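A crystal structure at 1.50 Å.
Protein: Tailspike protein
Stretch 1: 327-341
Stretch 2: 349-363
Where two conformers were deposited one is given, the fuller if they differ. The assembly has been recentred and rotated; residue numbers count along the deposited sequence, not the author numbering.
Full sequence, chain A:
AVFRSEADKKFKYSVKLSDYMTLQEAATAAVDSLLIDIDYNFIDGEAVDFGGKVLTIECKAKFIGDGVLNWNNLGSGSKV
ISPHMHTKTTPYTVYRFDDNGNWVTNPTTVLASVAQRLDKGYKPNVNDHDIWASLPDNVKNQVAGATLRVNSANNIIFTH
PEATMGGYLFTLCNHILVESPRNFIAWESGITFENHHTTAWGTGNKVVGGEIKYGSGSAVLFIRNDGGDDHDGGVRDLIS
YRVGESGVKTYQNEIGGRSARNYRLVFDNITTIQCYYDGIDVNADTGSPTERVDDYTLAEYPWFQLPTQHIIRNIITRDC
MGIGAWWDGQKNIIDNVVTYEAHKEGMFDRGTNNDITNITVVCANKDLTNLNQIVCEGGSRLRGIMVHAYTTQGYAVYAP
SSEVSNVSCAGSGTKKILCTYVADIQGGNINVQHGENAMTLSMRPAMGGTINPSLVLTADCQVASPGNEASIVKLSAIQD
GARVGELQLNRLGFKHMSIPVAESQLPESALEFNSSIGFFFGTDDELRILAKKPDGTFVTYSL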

# COMPACT_ATOMS: atom_id res chain seq x y z
N TRP A 327 0.43 -15.88 11.30
CA TRP A 327 -0.87 -15.87 11.99
C TRP A 327 -1.47 -17.27 11.92
O TRP A 327 -1.05 -18.10 11.10
CB TRP A 327 -1.85 -14.86 11.34
CG TRP A 327 -2.04 -15.10 9.86
CD1 TRP A 327 -2.96 -15.95 9.26
CD2 TRP A 327 -1.25 -14.56 8.81
NE1 TRP A 327 -2.79 -15.94 7.88
CE2 TRP A 327 -1.75 -15.10 7.57
CE3 TRP A 327 -0.17 -13.66 8.77
CZ2 TRP A 327 -1.16 -14.78 6.33
CZ3 TRP A 327 0.38 -13.32 7.55
CH2 TRP A 327 -0.13 -13.87 6.34
N ASP A 328 -2.44 -17.51 12.79
CA ASP A 328 -3.31 -18.71 12.65
C ASP A 328 -4.77 -18.23 12.63
O ASP A 328 -5.04 -17.04 12.43
CB ASP A 328 -3.07 -19.77 13.76
CG ASP A 328 -3.66 -19.36 15.11
OD1 ASP A 328 -3.87 -18.14 15.30
OD2 ASP A 328 -3.90 -20.25 15.97
N GLY A 329 -5.68 -19.14 12.90
CA GLY A 329 -7.10 -18.84 12.92
C GLY A 329 -7.69 -18.75 11.52
O GLY A 329 -7.05 -19.11 10.51
N GLN A 330 -8.94 -18.34 11.47
CA GLN A 330 -9.64 -18.23 10.19
C GLN A 330 -10.43 -16.96 10.10
O GLN A 330 -10.62 -16.27 11.10
CB GLN A 330 -10.55 -19.44 9.94
CG GLN A 330 -11.72 -19.61 10.95
CD GLN A 330 -12.62 -20.77 10.52
OE1 GLN A 330 -13.30 -20.70 9.48
NE2 GLN A 330 -12.56 -21.87 11.26
N LYS A 331 -10.85 -16.65 8.88
CA LYS A 331 -11.60 -15.44 8.54
C LYS A 331 -10.80 -14.17 8.81
O LYS A 331 -11.37 -13.08 8.92
CB LYS A 331 -12.95 -15.41 9.26
CG LYS A 331 -13.88 -16.53 8.81
CD LYS A 331 -15.18 -16.56 9.65
CE LYS A 331 -16.22 -15.61 8.98
NZ LYS A 331 -17.40 -15.25 9.78
N ASN A 332 -9.48 -14.29 8.85
CA ASN A 332 -8.61 -13.10 8.87
C ASN A 332 -8.48 -12.51 7.47
O ASN A 332 -8.58 -13.24 6.48
CB ASN A 332 -7.22 -13.46 9.37
CG ASN A 332 -7.23 -14.12 10.75
OD1 ASN A 332 -7.61 -13.51 11.75
ND2 ASN A 332 -6.79 -15.36 10.82
N ILE A 333 -8.24 -11.21 7.39
CA ILE A 333 -7.92 -10.51 6.11
C ILE A 333 -6.50 -9.99 6.23
O ILE A 333 -6.20 -9.27 7.17
CB ILE A 333 -8.94 -9.38 5.81
CG1 ILE A 333 -10.31 -9.99 5.57
CG2 ILE A 333 -8.46 -8.54 4.61
CD1 ILE A 333 -11.45 -8.97 5.51
N ILE A 334 -5.63 -10.40 5.31
CA ILE A 334 -4.23 -9.98 5.30
C ILE A 334 -3.95 -9.35 3.96
O ILE A 334 -4.16 -10.00 2.93
CB ILE A 334 -3.24 -11.17 5.54
CG1 ILE A 334 -3.52 -11.87 6.87
CG2 ILE A 334 -1.78 -10.67 5.54
CD1 ILE A 334 -4.48 -13.04 6.76
N ASP A 335 -3.50 -8.10 3.95
CA ASP A 335 -3.19 -7.42 2.69
C ASP A 335 -1.93 -6.58 2.80
O ASP A 335 -1.80 -5.82 3.76
CB ASP A 335 -4.36 -6.49 2.24
CG ASP A 335 -4.02 -5.73 0.96
OD1 ASP A 335 -3.71 -6.42 -0.06
OD2 ASP A 335 -3.98 -4.48 0.94
N ASN A 336 -1.01 -6.72 1.84
CA ASN A 336 0.19 -5.89 1.79
C ASN A 336 1.14 -6.19 2.94
O ASN A 336 1.25 -5.44 3.92
CB ASN A 336 -0.12 -4.39 1.67
CG ASN A 336 1.15 -3.56 1.48
OD1 ASN A 336 2.23 -4.12 1.27
ND2 ASN A 336 1.04 -2.24 1.62
N VAL A 337 1.84 -7.31 2.80
CA VAL A 337 2.86 -7.72 3.76
C VAL A 337 4.14 -7.94 2.98
O VAL A 337 4.14 -8.69 2.00
CB VAL A 337 2.46 -9.02 4.49
CG1 VAL A 337 3.60 -9.52 5.39
CG2 VAL A 337 1.14 -8.81 5.30
N VAL A 338 5.21 -7.28 3.41
CA VAL A 338 6.52 -7.37 2.73
C VAL A 338 7.53 -7.85 3.75
O VAL A 338 7.65 -7.23 4.81
CB VAL A 338 6.97 -5.97 2.20
CG1 VAL A 338 8.39 -5.99 1.63
CG2 VAL A 338 5.94 -5.41 1.19
N THR A 339 8.22 -8.96 3.49
CA THR A 339 9.26 -9.38 4.42
C THR A 339 10.56 -9.61 3.69
O THR A 339 10.56 -10.21 2.61
CB THR A 339 8.87 -10.62 5.28
OG1 THR A 339 8.98 -11.84 4.51
CG2 THR A 339 7.45 -10.47 5.88
N TYR A 340 11.65 -9.12 4.29
CA TYR A 340 13.02 -9.28 3.79
C TYR A 340 13.83 -10.06 4.82
O TYR A 340 13.76 -9.76 6.03
CB TYR A 340 13.70 -7.91 3.62
CG TYR A 340 13.37 -7.23 2.32
CD1 TYR A 340 14.15 -7.48 1.19
CD2 TYR A 340 12.26 -6.40 2.20
CE1 TYR A 340 13.85 -6.91 -0.03
CE2 TYR A 340 11.95 -5.77 0.98
CZ TYR A 340 12.76 -6.06 -0.14
OH TYR A 340 12.48 -5.56 -1.39
N GLU A 341 14.66 -10.98 4.35
CA GLU A 341 15.71 -11.62 5.19
C GLU A 341 15.15 -12.33 6.42
O GLU A 341 15.84 -12.48 7.43
CB GLU A 341 16.78 -10.57 5.63
CG GLU A 341 17.70 -10.01 4.53
CD GLU A 341 18.54 -8.89 5.16
OE1 GLU A 341 19.54 -9.21 5.76
OE2 GLU A 341 18.14 -7.69 5.18
N ASP A 349 0.88 -19.01 7.16
CA ASP A 349 -0.51 -19.13 7.60
C ASP A 349 -0.71 -20.50 8.24
O ASP A 349 -0.73 -21.53 7.53
CB ASP A 349 -1.48 -18.87 6.43
CG ASP A 349 -2.95 -18.92 6.83
OD1 ASP A 349 -3.32 -19.58 7.83
OD2 ASP A 349 -3.76 -18.32 6.10
N ARG A 350 -0.82 -20.50 9.57
CA ARG A 350 -0.93 -21.73 10.35
C ARG A 350 -2.41 -22.12 10.53
O ARG A 350 -2.73 -23.17 11.11
CB ARG A 350 -0.24 -21.55 11.72
CG ARG A 350 -0.44 -22.73 12.66
CD ARG A 350 0.71 -23.65 12.76
NE ARG A 350 1.30 -23.25 14.01
CZ ARG A 350 2.08 -23.96 14.83
NH1 ARG A 350 2.52 -25.20 14.56
NH2 ARG A 350 2.46 -23.35 15.94
N GLY A 351 -3.30 -21.26 10.05
CA GLY A 351 -4.75 -21.49 10.17
C GLY A 351 -5.35 -22.01 8.88
O GLY A 351 -4.75 -22.85 8.19
N THR A 352 -6.55 -21.53 8.57
CA THR A 352 -7.24 -21.96 7.36
C THR A 352 -8.27 -20.89 7.00
O THR A 352 -8.59 -20.05 7.82
CB THR A 352 -7.95 -23.33 7.62
OG1 THR A 352 -8.45 -23.85 6.39
CG2 THR A 352 -9.13 -23.17 8.60
N ASN A 353 -8.79 -20.91 5.78
CA ASN A 353 -9.91 -20.06 5.40
C ASN A 353 -9.60 -18.59 5.69
O ASN A 353 -10.43 -17.85 6.21
CB ASN A 353 -11.19 -20.54 6.13
CG ASN A 353 -12.44 -19.78 5.71
OD1 ASN A 353 -12.57 -19.36 4.56
ND2 ASN A 353 -13.36 -19.57 6.67
N ASN A 354 -8.40 -18.16 5.27
CA ASN A 354 -8.00 -16.75 5.32
C ASN A 354 -7.86 -16.19 3.92
O ASN A 354 -7.63 -16.92 2.95
CB ASN A 354 -6.68 -16.59 6.11
CG ASN A 354 -6.83 -17.01 7.57
OD1 ASN A 354 -7.71 -16.50 8.26
ND2 ASN A 354 -6.01 -17.95 8.01
N ASP A 355 -7.96 -14.87 3.84
CA ASP A 355 -7.85 -14.14 2.59
C ASP A 355 -6.58 -13.31 2.61
O ASP A 355 -6.42 -12.44 3.46
CB ASP A 355 -9.08 -13.26 2.40
CG ASP A 355 -10.26 -14.07 1.98
OD1 ASP A 355 -10.31 -14.48 0.81
OD2 ASP A 355 -11.15 -14.31 2.81
N ILE A 356 -5.69 -13.62 1.67
CA ILE A 356 -4.29 -13.16 1.69
C ILE A 356 -3.96 -12.51 0.37
O ILE A 356 -4.04 -13.17 -0.67
CB ILE A 356 -3.33 -14.37 1.89
CG1 ILE A 356 -3.65 -15.13 3.18
CG2 ILE A 356 -1.87 -13.95 1.91
CD1 ILE A 356 -2.94 -16.46 3.31
N THR A 357 -3.59 -11.24 0.40
CA THR A 357 -3.30 -10.51 -0.83
C THR A 357 -2.07 -9.65 -0.75
O THR A 357 -1.73 -9.16 0.31
CB THR A 357 -4.49 -9.59 -1.26
OG1 THR A 357 -4.84 -8.69 -0.21
CG2 THR A 357 -5.73 -10.40 -1.63
N ASN A 358 -1.39 -9.50 -1.89
CA ASN A 358 -0.26 -8.55 -2.01
C ASN A 358 0.87 -8.83 -1.04
O ASN A 358 1.28 -7.97 -0.25
CB ASN A 358 -0.80 -7.12 -1.94
CG ASN A 358 -1.71 -6.82 -3.12
OD1 ASN A 358 -1.30 -7.01 -4.27
ND2 ASN A 358 -2.94 -6.46 -2.85
N ILE A 359 1.38 -10.05 -1.10
CA ILE A 359 2.49 -10.49 -0.26
C ILE A 359 3.77 -10.46 -1.07
O ILE A 359 3.76 -10.96 -2.20
CB ILE A 359 2.27 -11.94 0.22
CG1 ILE A 359 0.90 -12.10 0.86
CG2 ILE A 359 3.38 -12.38 1.17
CD1 ILE A 359 0.67 -11.27 2.11
N THR A 360 4.85 -9.91 -0.52
CA THR A 360 6.17 -9.87 -1.16
C THR A 360 7.16 -10.45 -0.16
O THR A 360 7.30 -9.92 0.94
CB THR A 360 6.55 -8.43 -1.53
OG1 THR A 360 5.57 -7.92 -2.45
CG2 THR A 360 7.91 -8.38 -2.23
N VAL A 361 7.80 -11.56 -0.52
CA VAL A 361 8.79 -12.20 0.35
C VAL A 361 10.11 -12.26 -0.38
O VAL A 361 10.18 -12.85 -1.47
CB VAL A 361 8.34 -13.62 0.80
CG1 VAL A 361 9.51 -14.41 1.45
CG2 VAL A 361 7.12 -13.55 1.74
N VAL A 362 11.17 -11.70 0.22
CA VAL A 362 12.50 -11.67 -0.37
C VAL A 362 13.48 -12.25 0.62
O VAL A 362 13.50 -11.88 1.81
CB VAL A 362 12.92 -10.21 -0.69
CG1 VAL A 362 14.38 -10.17 -1.20
CG2 VAL A 362 11.95 -9.54 -1.72
N CYS A 363 14.26 -13.20 0.11
CA CYS A 363 15.33 -13.82 0.90
C CYS A 363 14.88 -14.37 2.27
O CYS A 363 15.55 -14.08 3.29
CB CYS A 363 16.49 -12.83 1.10
SG CYS A 363 18.04 -13.59 1.73
O HOH W 1 -11.22 -13.86 5.49
O HOH W 2 -6.68 -9.35 1.67
O HOH W 3 11.78 -12.67 4.18

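The two stretches lie side by side as parallel strands, 333-340 and 355-362, whose axes run within 1° of one another and approach to 4.6 Å. Together they bury 1235 Å², and the residues that lose most surface to the opposing stretch are Trp-327 (92 Å²), Val-362 (66 Å²) and Asn-354 (63 Å²). They mark three different kinds of contact.

Trp-327 precedes the strand proper, yet it is paired in parallel with Asp-349. Its carbonyl O accepts a hydrogen bond from Arg-350 N (2.9 Å), and, with chi1 in the p well, the end of its indole comes nearer to the second stretch. The CA of Asp-349 sits over the face of the five-membered ring, 4.3 Å from the centroid and 25° off the normal, in a CH-pi contact. The carboxylate of the same residue reaches the ring nitrogen, so that Trp-327 NE1 donates to Asp-349 OD2 at 3.1 Å. At the ring edge, Trp-327 CZ2 meets Ile-356 CD1 at 3.9 Å. From there an apolar row continues along the same side of the sheet: Ile-334 CD1 lies 4.2 Å from Ile-356 CG1, and Val-337 CB lies 3.7 Å from Ile-359 CD1.

Asn-354 ties together the loops that lead into the strands. Its amide nitrogen ND2 donates to Gly-329 O (2.9 Å) and, within its own stretch, to Asp-349 OD2 (3.0 Å), the same oxygen that receives the indole. Its OD1 accepts from the backbone Asn-332 N at 2.9 Å and, more weakly, from Asn-332 ND2, also at 2.9 Å. One side chain thus serves main-chain groups of the facing loop with both ends of its amide. Gly-329 O is shared further, accepting Thr-352 N at 3.1 Å. Next to it the chains are tightly packed: Gly-351 CA is 3.3 Å from Gly-329 O, and a CB on Gly-351 would fall only 1.9 Å from that oxygen, leaving no room for a side chain.

Beyond the loops the backbone takes over in the alternating manner of parallel strands. Ile-334 N donates to Asp-355 O and Ile-334 O accepts Thr-357 N, both at 2.9 Å. Midway, Asp-335 adds a side-chain link: its OD1 accepts Thr-357 OG1 at 2.5 Å, a very short bond, and Asn-358 ND2 at 2.9 Å. Asn-336 and Asn-358, adjacent in register, both adopt positive phi, and Val-337 N still finds Asn-358 O at 3.2 Å.

Val-362 closes the ladder. Its N donates to Thr-339 O and its O accepts Glu-341 N, both at 2.9 Å, so its peptide groups bracket Tyr-340. The end of the Tyr-340 side chain comes nearer to the second stretch, bringing CE1 within 3.5 Å of Val-362 CB in an oblique approach. Water 3 adds a bridge, donating to Val-362 O at 3.0 Å and to Thr-339 OG1 at 2.9 Å.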